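Long-range contacts in alkaline phosphatase (Thermus thermophilus, PDB 7KWD), which probably hydrolyses phosphate esters as a homodimeric zinc- and magnesium-dependent enzyme of the alkaline phosphatase family: residues 311-316 / 440-445; 42-47 / 295-300; 32-37 / 461-466; 82-87 / 452-457. All blocks are in the same frame, centred on the assembly; numbering follows the deposited sequence.

Interaction 1 of 4, residues 311-316 / 440-445; sequences LLIVVS and LLLYGQ
Leu312 to Val315 run antiparallel to Leu440 to Tyr443; the axes approach to 4.7 Å, with 166° between their directions. Leu312 and Tyr443 form a hydrogen-bonded pair: Leu312 N is 3.0 Å from Tyr443 O, and Tyr443 N is 2.8 Å from Leu312 O. Val314 and Leu441 form the next such pair. Here the bond from Val314 N to Leu441 O is 2.8 Å long and nearly straight. Ile313 with Leu442 and Val315 with Leu440 are non-hydrogen-bonded pairs.

On the face of Ile313 and Val315, Leu440 has CG anti to its backbone N (chi1 166°). Its CD1 touches both neighbours across the contact, 3.9 Å from Ile313 CG2 and 4.1 Å from Val315 CG2. Leu442 lies beside Ile313 and points the same way. On the other face, Leu441 CD2 lies alongside Val314 CB at 3.9 Å. Leu312 CD2 meets Tyr443 at CB, 3.9 Å away, while the tyrosine ring leads away and its OH bonds Asp305 of helix 283-306.

Strand 310-325 also bonds strand 40-46, so it is an interior strand of the core. Its backbone polarity is met by neighbouring strands, and both faces offer aliphatic surface for burial.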
loop_
_atom_site.group_PDB
_atom_site.type_symbol
_atom_site.label_atom_id
_atom_site.label_comp_id
_atom_site.label_asym_id
_atom_site.label_seq_id
_atom_site.Cartn_x
_atom_site.Cartn_y
_atom_site.Cartn_z
ATOM N N LEU A 311 25.334 0.811 10.815
ATOM C CA LEU A 311 24.287 0.822 9.804
ATOM C C LEU A 311 22.917 0.685 10.458
ATOM O O LEU A 311 22.720 -0.179 11.314
ATOM C CB LEU A 311 24.494 -0.303 8.793
ATOM C CG LEU A 311 23.310 -0.460 7.830
ATOM C CD1 LEU A 311 23.234 0.752 6.908
ATOM C CD2 LEU A 311 23.443 -1.718 7.007
ATOM N N LEU A 312 21.966 1.514 10.030
ATOM C CA LEU A 312 20.594 1.419 10.484
ATOM C C LEU A 312 19.733 0.947 9.325
ATOM O O LEU A 312 19.688 1.590 8.268
ATOM C CB LEU A 312 20.078 2.753 11.036
ATOM C CG LEU A 312 18.571 2.812 11.209
ATOM C CD1 LEU A 312 18.092 1.781 12.232
ATOM C CD2 LEU A 312 18.168 4.208 11.569
ATOM N N ILE A 313 19.065 -0.186 9.522
ATOM C CA ILE A 313 18.070 -0.704 8.587
ATOM C C ILE A 313 16.701 -0.491 9.209
ATOM O O ILE A 313 16.461 -0.962 10.324
ATOM C CB ILE A 313 18.291 -2.201 8.284
ATOM C CG1 ILE A 313 19.653 -2.426 7.645
ATOM C CG2 ILE A 313 17.136 -2.727 7.404
ATOM C CD1 ILE A 313 19.911 -3.878 7.216
ATOM N N VAL A 314 15.800 0.172 8.484
ATOM C CA VAL A 314 14.410 0.361 8.904
ATOM C C VAL A 314 13.527 -0.374 7.905
ATOM O O VAL A 314 13.578 -0.103 6.699
ATOM C CB VAL A 314 14.035 1.845 8.994
ATOM C CG1 VAL A 314 12.655 2.024 9.597
ATOM C CG2 VAL A 314 15.055 2.565 9.829
ATOM N N VAL A 315 12.721 -1.308 8.398
ATOM C CA VAL A 315 12.006 -2.211 7.513
ATOM C C VAL A 315 10.675 -2.589 8.139
ATOM O O VAL A 315 10.570 -2.787 9.361
ATOM C CB VAL A 315 12.842 -3.474 7.224
ATOM C CG1 VAL A 315 12.987 -4.304 8.479
ATOM C CG2 VAL A 315 12.233 -4.280 6.063
ATOM N N SER A 316 9.662 -2.706 7.296
ATOM C CA SER A 316 8.418 -3.343 7.703
ATOM C C SER A 316 8.482 -4.822 7.350
ATOM O O SER A 316 9.024 -5.189 6.295
ATOM C CB SER A 316 7.221 -2.694 7.006
ATOM O OG SER A 316 6.061 -3.482 7.252
ATOM N N LEU A 440 11.508 -0.753 2.868
ATOM C CA LEU A 440 12.872 -1.075 3.283
ATOM C C LEU A 440 13.723 0.174 3.104
ATOM O O LEU A 440 13.763 0.739 2.004
ATOM C CB LEU A 440 13.464 -2.211 2.457
ATOM C CG LEU A 440 14.972 -2.469 2.527
ATOM C CD1 LEU A 440 15.473 -2.906 3.922
ATOM C CD2 LEU A 440 15.288 -3.555 1.542
ATOM N N LEU A 441 14.417 0.570 4.165
ATOM C CA LEU A 441 15.142 1.839 4.188
ATOM C C LEU A 441 16.491 1.671 4.866
ATOM O O LEU A 441 16.581 1.044 5.922
ATOM C CB LEU A 441 14.330 2.907 4.929
ATOM C CG LEU A 441 14.977 4.178 5.492
ATOM C CD1 LEU A 441 15.279 5.132 4.378
ATOM C CD2 LEU A 441 14.004 4.832 6.459
ATOM N N LEU A 442 17.515 2.294 4.289
ATOM C CA LEU A 442 18.882 2.219 4.786
ATOM C C LEU A 442 19.364 3.587 5.236
ATOM O O LEU A 442 19.274 4.570 4.489
ATOM C CB LEU A 442 19.838 1.702 3.721
ATOM C CG LEU A 442 19.463 0.350 3.109
ATOM C CD1 LEU A 442 20.449 -0.004 1.974
ATOM C CD2 LEU A 442 19.481 -0.692 4.165
ATOM N N TYR A 443 19.893 3.657 6.444
ATOM C CA TYR A 443 20.343 4.933 6.999
ATOM C C TYR A 443 21.778 4.725 7.447
ATOM O O TYR A 443 22.042 4.072 8.470
ATOM C CB TYR A 443 19.455 5.409 8.145
ATOM C CG TYR A 443 19.846 6.787 8.632
ATOM C CD1 TYR A 443 20.839 6.959 9.588
ATOM C CD2 TYR A 443 19.255 7.919 8.106
ATOM C CE1 TYR A 443 21.222 8.222 10.012
ATOM C CE2 TYR A 443 19.622 9.176 8.542
ATOM C CZ TYR A 443 20.599 9.321 9.500
ATOM O OH TYR A 443 20.944 10.593 9.913
ATOM N N GLY A 444 22.693 5.264 6.684
ATOM C CA GLY A 444 24.099 5.056 6.965
ATOM C C GLY A 444 24.954 5.946 6.096
ATOM O O GLY A 444 24.470 6.625 5.180
ATOM N N GLN A 445 26.249 5.917 6.418
ATOM C CA GLN A 445 27.226 6.742 5.732
ATOM C C GLN A 445 27.634 6.056 4.445
ATOM O O GLN A 445 27.930 4.855 4.437
ATOM C CB GLN A 445 28.447 6.962 6.631
ATOM C CG GLN A 445 29.601 7.694 5.962
ATOM C CD GLN A 445 30.690 8.085 6.960
ATOM O OE1 GLN A 445 31.718 7.407 7.074
ATOM N NE2 GLN A 445 30.459 9.181 7.693
#

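Interaction 2 of 4, residues 42-47 / 295-300; sequences IVFVYD and EVLELL. With MG (magnesium ion), chain D; ZN (zinc ion), chain E.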
loop_
_atom_site.group_PDB
_atom_site.type_symbol
_atom_site.label_atom_id
_atom_site.label_comp_id
_atom_site.label_asym_id
_atom_site.label_seq_id
_atom_site.Cartn_x
_atom_site.Cartn_y
_atom_site.Cartn_z
ATOM N N ILE A 42 21.939 -1.842 13.496
ATOM C CA ILE A 42 20.649 -1.667 14.162
ATOM C C ILE A 42 19.585 -2.005 13.142
ATOM O O ILE A 42 19.628 -1.487 12.013
ATOM C CB ILE A 42 20.458 -0.232 14.691
ATOM C CG1 ILE A 42 21.641 0.161 15.574
ATOM C CG2 ILE A 42 19.158 -0.141 15.451
ATOM C CD1 ILE A 42 21.669 1.597 16.000
ATOM N N VAL A 43 18.653 -2.877 13.515
ATOM C CA VAL A 43 17.527 -3.239 12.654
ATOM C C VAL A 43 16.241 -2.800 13.358
ATOM O O VAL A 43 15.919 -3.308 14.435
ATOM C CB VAL A 43 17.491 -4.746 12.347
ATOM C CG1 VAL A 43 16.368 -5.061 11.354
ATOM C CG2 VAL A 43 18.853 -5.272 11.808
ATOM N N PHE A 44 15.504 -1.887 12.739
ATOM C CA PHE A 44 14.290 -1.296 13.307
ATOM C C PHE A 44 13.136 -1.851 12.477
ATOM O O PHE A 44 12.937 -1.450 11.323
ATOM C CB PHE A 44 14.372 0.230 13.277
ATOM C CG PHE A 44 13.277 0.920 14.044
ATOM C CD1 PHE A 44 12.315 0.240 14.733
ATOM C CD2 PHE A 44 13.199 2.330 14.003
ATOM C CE1 PHE A 44 11.288 0.877 15.388
ATOM C CE2 PHE A 44 12.177 2.994 14.703
ATOM C CZ PHE A 44 11.222 2.259 15.397
ATOM N N VAL A 45 12.403 -2.802 13.054
ATOM C CA VAL A 45 11.265 -3.421 12.373
ATOM C C VAL A 45 9.991 -2.684 12.764
ATOM O O VAL A 45 9.676 -2.566 13.950
ATOM C CB VAL A 45 11.140 -4.905 12.722
ATOM C CG1 VAL A 45 9.916 -5.502 12.012
ATOM C CG2 VAL A 45 12.418 -5.634 12.378
ATOM N N TYR A 46 9.261 -2.200 11.754
ATOM C CA TYR A 46 7.894 -1.718 11.902
ATOM C C TYR A 46 6.971 -2.893 11.573
ATOM O O TYR A 46 6.714 -3.195 10.415
ATOM C CB TYR A 46 7.649 -0.547 10.955
ATOM C CG TYR A 46 8.159 0.826 11.364
ATOM C CD1 TYR A 46 9.511 1.065 11.589
ATOM C CD2 TYR A 46 7.293 1.914 11.424
ATOM C CE1 TYR A 46 9.963 2.328 11.902
ATOM C CE2 TYR A 46 7.741 3.190 11.723
ATOM C CZ TYR A 46 9.072 3.389 11.965
ATOM O OH TYR A 46 9.523 4.647 12.290
ATOM N N ASP A 47 6.468 -3.583 12.593
ATOM C CA ASP A 47 5.685 -4.782 12.359
ATOM C C ASP A 47 4.292 -4.421 11.851
ATOM O O ASP A 47 3.589 -3.636 12.477
ATOM C CB ASP A 47 5.582 -5.612 13.636
ATOM C CG ASP A 47 5.248 -7.034 13.345
ATOM O OD1 ASP A 47 4.209 -7.224 12.678
ATOM O OD2 ASP A 47 6.035 -7.944 13.734
ATOM N N GLU A 295 9.639 8.736 17.237
ATOM C CA GLU A 295 10.547 9.266 18.255
ATOM C C GLU A 295 11.792 8.408 18.360
ATOM O O GLU A 295 12.897 8.910 18.612
ATOM C CB GLU A 295 9.863 9.333 19.618
ATOM C CG GLU A 295 8.797 10.406 19.714
ATOM C CD GLU A 295 8.145 10.450 21.106
ATOM O OE1 GLU A 295 6.891 10.413 21.172
ATOM O OE2 GLU A 295 8.889 10.505 22.124
ATOM N N VAL A 296 11.623 7.091 18.207
ATOM C CA VAL A 296 12.766 6.178 18.268
ATOM C C VAL A 296 13.695 6.419 17.091
ATOM O O VAL A 296 14.925 6.435 17.241
ATOM C CB VAL A 296 12.289 4.714 18.314
ATOM C CG1 VAL A 296 13.479 3.746 18.164
ATOM C CG2 VAL A 296 11.531 4.438 19.633
ATOM N N LEU A 297 13.116 6.611 15.904
ATOM C CA LEU A 297 13.893 6.891 14.697
ATOM C C LEU A 297 14.844 8.044 14.916
ATOM O O LEU A 297 16.008 7.993 14.500
ATOM C CB LEU A 297 12.932 7.217 13.581
ATOM C CG LEU A 297 13.217 6.877 12.136
ATOM C CD1 LEU A 297 13.762 5.489 11.960
ATOM C CD2 LEU A 297 11.864 7.080 11.403
ATOM N N GLU A 298 14.356 9.095 15.564
ATOM C CA GLU A 298 15.162 10.271 15.803
ATOM C C GLU A 298 16.328 9.915 16.681
ATOM O O GLU A 298 17.457 10.329 16.412
ATOM C CB GLU A 298 14.296 11.351 16.430
ATOM C CG GLU A 298 13.367 11.945 15.384
ATOM C CD GLU A 298 12.547 13.118 15.867
ATOM O OE1 GLU A 298 12.187 13.135 17.064
ATOM O OE2 GLU A 298 12.236 14.002 15.029
ATOM N N LEU A 299 16.085 9.075 17.686
ATOM C CA LEU A 299 17.159 8.585 18.533
ATOM C C LEU A 299 18.170 7.762 17.748
ATOM O O LEU A 299 19.385 7.919 17.903
ATOM C CB LEU A 299 16.566 7.743 19.655
ATOM C CG LEU A 299 17.213 8.003 21.000
ATOM C CD1 LEU A 299 16.960 9.450 21.418
ATOM C CD2 LEU A 299 16.611 7.014 21.964
ATOM N N LEU A 300 17.679 6.834 16.919
ATOM C CA LEU A 300 18.581 5.928 16.227
ATOM C C LEU A 300 19.396 6.662 15.177
ATOM O O LEU A 300 20.575 6.361 14.992
ATOM C CB LEU A 300 17.775 4.792 15.596
ATOM C CG LEU A 300 17.057 3.892 16.600
ATOM C CD1 LEU A 300 16.286 2.784 15.882
ATOM C CD2 LEU A 300 18.035 3.309 17.647
HETATM MG MG MG D . 6.426 -8.779 15.677
HETATM ZN ZN ZN E . 4.646 -9.145 11.696
HETATM O O HOH W 1 7.203 -9.639 17.456
HETATM O O HOH W 2 5.471 -10.472 15.473
HETATM O O HOH W 3 4.392 -7.855 16.325
#
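Ile42 and Phe44 of strand 42-46 point toward helix 295-300, which runs almost antiparallel to it, at 168° with an axis separation of 11.0 Å. This is helix-on-sheet packing in the alpha/beta core of the alkaline phosphatase fold, and no hydrogen bond crosses it.

Phe44 carries the contact. Its CG is anti to the backbone N (chi1 -170°), and the ring built on it meets the helix. Three side chains gather around that ring. Leu297 CD1 comes in at the edge, near the ring plane, 3.8 Å from Phe44 CD2. Leu300 CD1 approaches obliquely and lies 3.6 Å from the same Phe44 CD2. Val296 CG1 sits further out, 3.8 Å from Phe44 CE2. One ring face is covered near its rim by CE1 of Tyr46. An alanine in place of Phe44 would probably open a gap between strand and helix, leaving Leu297 CD1 and Val296 CG1 without their aromatic partner and Leu300 CD1 with only CB of this residue to touch.

Ile42 CG2 is 4.1 Å from Leu300 CD1. Tyr46 and Leu297 cross at about a right angle, with Tyr46 OH 3.5 Å from Leu297 CD2. Val269 of strand 265-271 also packs against Phe44 and Val296.

The strand leads directly into the metal site. Asp47 does not touch the helix, but bridges two metals. Ser95, Asp317 and His318 share its zinc ion, and Thr148 and Glu270 its magnesium ion. Asp47 OD1 is 2.2 Å from the zinc ion, and Asp47 OD2 is 2.2 Å from the magnesium ion, which also holds three waters.

Interaction 3 of 4, residues 32-37 / 461-466; sequences PSLGRR and FRLMGE
Leu34 and Gly35 present their backbone N-H groups to the carboxylate of Glu466, which reaches them from the helix. The glutamate has CG anti to its backbone N (chi1 170°), and the chain stays extended beyond CG. This stretched shape carries the acid group to the loop. Each oxygen takes one peptide N-H. Leu34 N bonds Glu466 OE1 at 2.7 Å, and Gly35 N bonds Glu466 OE2 at 2.8 Å. Both donors stand well above the carboxylate plane.

Two waters add to the grip. One donates to Glu466 OE2 at 2.8 Å. The other lies 2.7 Å from Glu466 OE2 and also donates to Arg36 O, so it links helix and loop. Four donors around the two oxygens are consistent with an ionised carboxylate. A leucine in place of Glu466 would probably leave the N-H groups of Leu34 and Gly35 without their acceptor and the loop freer to move from the helix.

The apolar half lies next to this. Leu34 has CG anti to its carbonyl carbon (chi1 -70°), and that CG is 4.1 Å from Leu463 CD2. The two leucines cross at about a right angle. Leu34 CD1 rests 3.5 Å from Leu463 O. Leu463 CD2 also touches Pro32 O, whose hydrogen bond comes from His459. Arg36 turns away and bonds Gly446 O through NE.

Far from the metal sites, this is a carboxylate bridging successive peptide N-H groups, here tying the loop before strand 40-46 to helix 459-468.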
loop_
_atom_site.group_PDB
_atom_site.type_symbol
_atom_site.label_atom_id
_atom_site.label_comp_id
_atom_site.label_asym_id
_atom_site.label_seq_id
_atom_site.Cartn_x
_atom_site.Cartn_y
_atom_site.Cartn_z
ATOM N N PRO A 32 20.907 -6.114 -4.589
ATOM C CA PRO A 32 21.844 -4.994 -4.593
ATOM C C PRO A 32 22.751 -5.018 -3.383
ATOM O O PRO A 32 22.345 -5.377 -2.279
ATOM C CB PRO A 32 20.926 -3.758 -4.581
ATOM C CG PRO A 32 19.671 -4.257 -3.957
ATOM C CD PRO A 32 19.507 -5.658 -4.483
ATOM N N SER A 33 23.978 -4.584 -3.606
ATOM C CA SER A 33 25.028 -4.552 -2.609
ATOM C C SER A 33 25.035 -3.222 -1.895
ATOM O O SER A 33 24.699 -2.183 -2.476
ATOM C CB SER A 33 26.402 -4.753 -3.277
ATOM O OG SER A 33 26.563 -6.106 -3.689
ATOM N N LEU A 34 25.426 -3.267 -0.616
ATOM C CA LEU A 34 25.706 -2.041 0.121
ATOM C C LEU A 34 26.958 -1.351 -0.397
ATOM O O LEU A 34 26.995 -0.120 -0.506
ATOM C CB LEU A 34 25.889 -2.356 1.594
ATOM C CG LEU A 34 24.672 -2.780 2.424
ATOM C CD1 LEU A 34 25.158 -3.159 3.836
ATOM C CD2 LEU A 34 23.619 -1.655 2.462
ATOM N N GLY A 35 27.998 -2.116 -0.683
ATOM C CA GLY A 35 29.284 -1.525 -1.015
ATOM C C GLY A 35 29.996 -0.850 0.134
ATOM O O GLY A 35 30.924 -0.097 -0.109
ATOM N N ARG A 36 29.574 -1.095 1.375
ATOM C CA ARG A 36 30.172 -0.517 2.572
ATOM C C ARG A 36 30.211 -1.600 3.637
ATOM O O ARG A 36 29.438 -2.552 3.612
ATOM C CB ARG A 36 29.381 0.669 3.152
ATOM C CG ARG A 36 29.263 1.862 2.253
ATOM C CD ARG A 36 30.593 2.604 2.070
ATOM N NE ARG A 36 30.466 3.655 1.057
ATOM C CZ ARG A 36 31.449 4.466 0.668
ATOM N NH1 ARG A 36 32.658 4.352 1.204
ATOM N NH2 ARG A 36 31.221 5.391 -0.261
ATOM N N ARG A 37 31.120 -1.431 4.588
ATOM C CA ARG A 37 31.236 -2.323 5.733
ATOM C C ARG A 37 31.047 -1.518 7.009
ATOM O O ARG A 37 31.249 -0.305 7.027
ATOM C CB ARG A 37 32.555 -3.030 5.739
ATOM C CG ARG A 37 32.688 -4.037 4.620
ATOM C CD ARG A 37 34.131 -4.077 4.162
ATOM N NE ARG A 37 34.374 -4.668 2.842
ATOM C CZ ARG A 37 35.061 -5.793 2.640
ATOM N NH1 ARG A 37 35.530 -6.486 3.673
ATOM N NH2 ARG A 37 35.261 -6.235 1.413
ATOM N N PHE A 461 18.585 -10.390 4.858
ATOM C CA PHE A 461 19.651 -11.244 5.374
ATOM C C PHE A 461 20.988 -10.965 4.690
ATOM O O PHE A 461 22.012 -10.810 5.354
ATOM C CB PHE A 461 19.260 -12.702 5.182
ATOM C CG PHE A 461 20.290 -13.688 5.673
ATOM C CD1 PHE A 461 20.473 -13.902 7.032
ATOM C CD2 PHE A 461 21.073 -14.397 4.768
ATOM C CE1 PHE A 461 21.399 -14.822 7.488
ATOM C CE2 PHE A 461 22.011 -15.300 5.216
ATOM C CZ PHE A 461 22.168 -15.524 6.577
ATOM N N ARG A 462 20.990 -10.880 3.351
ATOM C CA ARG A 462 22.227 -10.595 2.630
ATOM C C ARG A 462 22.797 -9.230 2.981
ATOM O O ARG A 462 24.019 -9.074 3.123
ATOM C CB ARG A 462 21.979 -10.700 1.124
ATOM C CG ARG A 462 21.643 -12.120 0.750
ATOM C CD ARG A 462 21.633 -12.356 -0.744
ATOM N NE ARG A 462 20.819 -13.526 -0.992
ATOM C CZ ARG A 462 19.515 -13.461 -1.218
ATOM N NH1 ARG A 462 18.917 -12.275 -1.262
ATOM N NH2 ARG A 462 18.827 -14.572 -1.400
ATOM N N LEU A 463 21.933 -8.224 3.134
ATOM C CA LEU A 463 22.420 -6.905 3.503
ATOM C C LEU A 463 23.044 -6.913 4.892
ATOM O O LEU A 463 24.081 -6.281 5.122
ATOM C CB LEU A 463 21.284 -5.891 3.464
ATOM C CG LEU A 463 20.592 -5.681 2.124
ATOM C CD1 LEU A 463 19.381 -4.782 2.366
ATOM C CD2 LEU A 463 21.535 -5.097 1.156
ATOM N N MET A 464 22.408 -7.589 5.842
ATOM C CA MET A 464 22.998 -7.667 7.172
ATOM C C MET A 464 24.344 -8.369 7.124
ATOM O O MET A 464 25.305 -7.947 7.795
ATOM C CB MET A 464 22.065 -8.389 8.132
ATOM C CG MET A 464 20.771 -7.658 8.339
ATOM S SD MET A 464 19.877 -8.177 9.807
ATOM C CE MET A 464 19.365 -9.837 9.386
ATOM N N GLY A 465 24.433 -9.445 6.347
ATOM C CA GLY A 465 25.679 -10.196 6.295
ATOM C C GLY A 465 26.789 -9.413 5.624
ATOM O O GLY A 465 27.935 -9.456 6.064
ATOM N N GLU A 466 26.470 -8.716 4.537
ATOM C CA GLU A 466 27.449 -7.862 3.888
ATOM C C GLU A 466 27.934 -6.798 4.842
ATOM O O GLU A 466 29.138 -6.607 5.008
ATOM C CB GLU A 466 26.873 -7.190 2.642
ATOM C CG GLU A 466 27.816 -6.109 2.107
ATOM C CD GLU A 466 27.360 -5.490 0.777
ATOM O OE1 GLU A 466 26.163 -5.639 0.397
ATOM O OE2 GLU A 466 28.209 -4.816 0.137
HETATM O O HOH W 4 29.503 -6.291 -1.887
HETATM O O HOH W 5 30.421 -4.307 1.589
#

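Interaction 4 of 4, residues 82-87 / 452-457; sequences LINTYS and LGLVDN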
loop_
_atom_site.group_PDB
_atom_site.type_symbol
_atom_site.label_atom_id
_atom_site.label_comp_id
_atom_site.label_asym_id
_atom_site.label_seq_id
_atom_site.Cartn_x
_atom_site.Cartn_y
_atom_site.Cartn_z
ATOM N N LEU A 82 11.570 -1.555 -1.587
ATOM C CA LEU A 82 10.406 -2.363 -1.317
ATOM C C LEU A 82 10.844 -3.802 -1.144
ATOM O O LEU A 82 11.716 -4.277 -1.891
ATOM C CB LEU A 82 9.418 -2.290 -2.476
ATOM C CG LEU A 82 8.727 -0.964 -2.763
ATOM C CD1 LEU A 82 7.824 -1.099 -4.008
ATOM C CD2 LEU A 82 7.963 -0.515 -1.559
ATOM N N ILE A 83 10.224 -4.507 -0.195
ATOM C CA ILE A 83 10.427 -5.943 -0.098
ATOM C C ILE A 83 9.133 -6.692 -0.387
ATOM O O ILE A 83 8.053 -6.295 0.060
ATOM C CB ILE A 83 10.993 -6.370 1.264
ATOM C CG1 ILE A 83 10.177 -5.772 2.408
ATOM C CG2 ILE A 83 12.484 -6.002 1.386
ATOM C CD1 ILE A 83 10.464 -6.490 3.692
ATOM N N ASN A 84 9.267 -7.822 -1.094
ATOM C CA ASN A 84 8.208 -8.827 -1.155
ATOM C C ASN A 84 8.210 -9.643 0.137
ATOM O O ASN A 84 9.269 -10.022 0.655
ATOM C CB ASN A 84 8.402 -9.738 -2.374
ATOM C CG ASN A 84 7.754 -9.182 -3.622
ATOM O OD1 ASN A 84 6.690 -8.545 -3.571
ATOM N ND2 ASN A 84 8.387 -9.410 -4.763
ATOM N N THR A 85 7.012 -9.895 0.677
ATOM C CA THR A 85 6.892 -10.493 1.999
ATOM C C THR A 85 6.343 -11.910 1.979
ATOM O O THR A 85 6.196 -12.516 3.046
ATOM C CB THR A 85 5.981 -9.638 2.867
ATOM O OG1 THR A 85 4.691 -9.543 2.218
ATOM C CG2 THR A 85 6.573 -8.265 3.034
ATOM N N TYR A 86 5.990 -12.434 0.817
ATOM C CA TYR A 86 5.406 -13.765 0.780
ATOM C C TYR A 86 6.329 -14.812 1.401
ATOM O O TYR A 86 7.562 -14.741 1.324
ATOM C CB TYR A 86 5.037 -14.161 -0.638
ATOM C CG TYR A 86 6.089 -14.059 -1.704
ATOM C CD1 TYR A 86 6.969 -15.103 -1.955
ATOM C CD2 TYR A 86 6.135 -12.955 -2.536
ATOM C CE1 TYR A 86 7.909 -15.017 -2.990
ATOM C CE2 TYR A 86 7.046 -12.863 -3.547
ATOM C CZ TYR A 86 7.932 -13.900 -3.771
ATOM O OH TYR A 86 8.836 -13.801 -4.792
ATOM N N SER A 87 5.709 -15.788 2.053
ATOM C CA SER A 87 6.447 -16.888 2.663
ATOM C C SER A 87 6.515 -18.050 1.664
ATOM O O SER A 87 6.142 -17.907 0.494
ATOM C CB SER A 87 5.777 -17.285 3.979
ATOM O OG SER A 87 4.437 -17.646 3.743
ATOM N N LEU A 452 17.892 0.267 -4.415
ATOM C CA LEU A 452 17.296 -0.986 -3.946
ATOM C C LEU A 452 16.273 -1.533 -4.937
ATOM O O LEU A 452 16.333 -2.703 -5.332
ATOM C CB LEU A 452 16.620 -0.789 -2.601
ATOM C CG LEU A 452 17.621 -0.527 -1.487
ATOM C CD1 LEU A 452 16.981 -0.093 -0.232
ATOM C CD2 LEU A 452 18.449 -1.769 -1.233
ATOM N N GLY A 453 15.322 -0.699 -5.320
ATOM C CA GLY A 453 14.189 -1.218 -6.033
ATOM C C GLY A 453 13.407 -2.213 -5.200
ATOM O O GLY A 453 13.328 -2.121 -3.960
ATOM N N LEU A 454 12.790 -3.167 -5.906
ATOM C CA LEU A 454 11.937 -4.191 -5.309
ATOM C C LEU A 454 12.795 -5.421 -5.122
ATOM O O LEU A 454 13.244 -6.004 -6.109
ATOM C CB LEU A 454 10.730 -4.521 -6.173
ATOM C CG LEU A 454 9.934 -5.742 -5.702
ATOM C CD1 LEU A 454 9.250 -5.489 -4.359
ATOM C CD2 LEU A 454 8.905 -6.142 -6.712
ATOM N N VAL A 455 13.036 -5.800 -3.862
ATOM C CA VAL A 455 13.847 -6.962 -3.541
ATOM C C VAL A 455 12.994 -7.940 -2.769
ATOM O O VAL A 455 11.884 -7.627 -2.347
ATOM C CB VAL A 455 15.110 -6.613 -2.732
ATOM C CG1 VAL A 455 15.964 -5.606 -3.472
ATOM C CG2 VAL A 455 14.755 -6.152 -1.336
ATOM N N ASP A 456 13.536 -9.119 -2.556
ATOM C CA ASP A 456 12.841 -10.117 -1.752
ATOM C C ASP A 456 13.170 -9.895 -0.291
ATOM O O ASP A 456 14.244 -9.399 0.045
ATOM C CB ASP A 456 13.225 -11.528 -2.180
ATOM C CG ASP A 456 12.339 -12.575 -1.556
ATOM O OD1 ASP A 456 11.128 -12.589 -1.882
ATOM O OD2 ASP A 456 12.854 -13.355 -0.730
ATOM N N ASN A 457 12.234 -10.265 0.598
ATOM C CA ASN A 457 12.533 -10.028 2.007
ATOM C C ASN A 457 13.792 -10.784 2.437
ATOM O O ASN A 457 14.517 -10.321 3.333
ATOM C CB ASN A 457 11.309 -10.330 2.881
ATOM C CG ASN A 457 10.750 -11.752 2.752
ATOM O OD1 ASN A 457 11.225 -12.599 1.988
ATOM N ND2 ASN A 457 9.712 -12.006 3.528
HETATM O O HOH W 6 10.544 -11.421 -4.316
HETATM O O HOH W 7 7.888 -14.327 4.616
#
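Asn457 holds CG between the backbone N and the carbonyl carbon (chi1 57°), which sets that atom close against Asn84 O. From there ND2 reaches a water that also donates to Thr85 O. The Tyr86 side chain crosses that of Asp456 at about a right angle. A second water joins three groups: it lies 3.0 Å from Asn84 ND2, 3.0 Å from Tyr86 OH and 2.8 Å from Asp456 OD1. Lys107 forms a salt bridge with Asp456 OD1, bonds Asn457 OD1 and makes a cation-pi contact with Tyr86. Asp456 OD2 bonds Thr458 OG1, and the Asp456 side chain caps a backbone N in the turn that leads into helix 459-468.

Strands 82-84 and 454-456 run parallel, with 39° between their axes. Val455 N bonds Leu82 O at 2.8 Å, and Asn84 N bonds Val455 O at 2.9 Å. Asn457 N adds a weak bond to Asn84 O. On one face Ile83 CG2 meets Val455 CG2 at 3.5 Å. On the other, Leu82 CB meets Leu454 CD1 at 3.7 Å.

Strand 80-84 also pairs antiparallel with strand 438-443, so it lies between that strand and 454-456. Phe102 of helix 95-104 packs on Ile83 and Asn457. On the face of Leu82, Asn84 and Leu454 comes the second subunit: its Trp51 and Tyr54 pack on the leucines, and its Gln58 bonds Asn84 OD1.

Overall arrangement
Interactions 1 and 2 are neighbours, with centres 9 Å apart, because strands 40-46 and 310-325 pair side by side; Val314 CG1 packs 3.6 Å from Tyr46 CE1. Interaction 4 continues the strand order on the other side of interaction 1. There Ile83 CD1 is 3.7 Å from Val315 CG2. Interaction 3 lies outermost and spans most of the chain. Its Leu34 CD2 reaches Leu442 CD1 at 3.6 Å. Interaction 2 supplies a metal ligand, Asp47. Interaction 1 comes near the site, with the Val315 side chain about 10 Å from a zinc ion. In interaction 4, the Thr85 side chain is about 4 Å from that of zinc ligand His318.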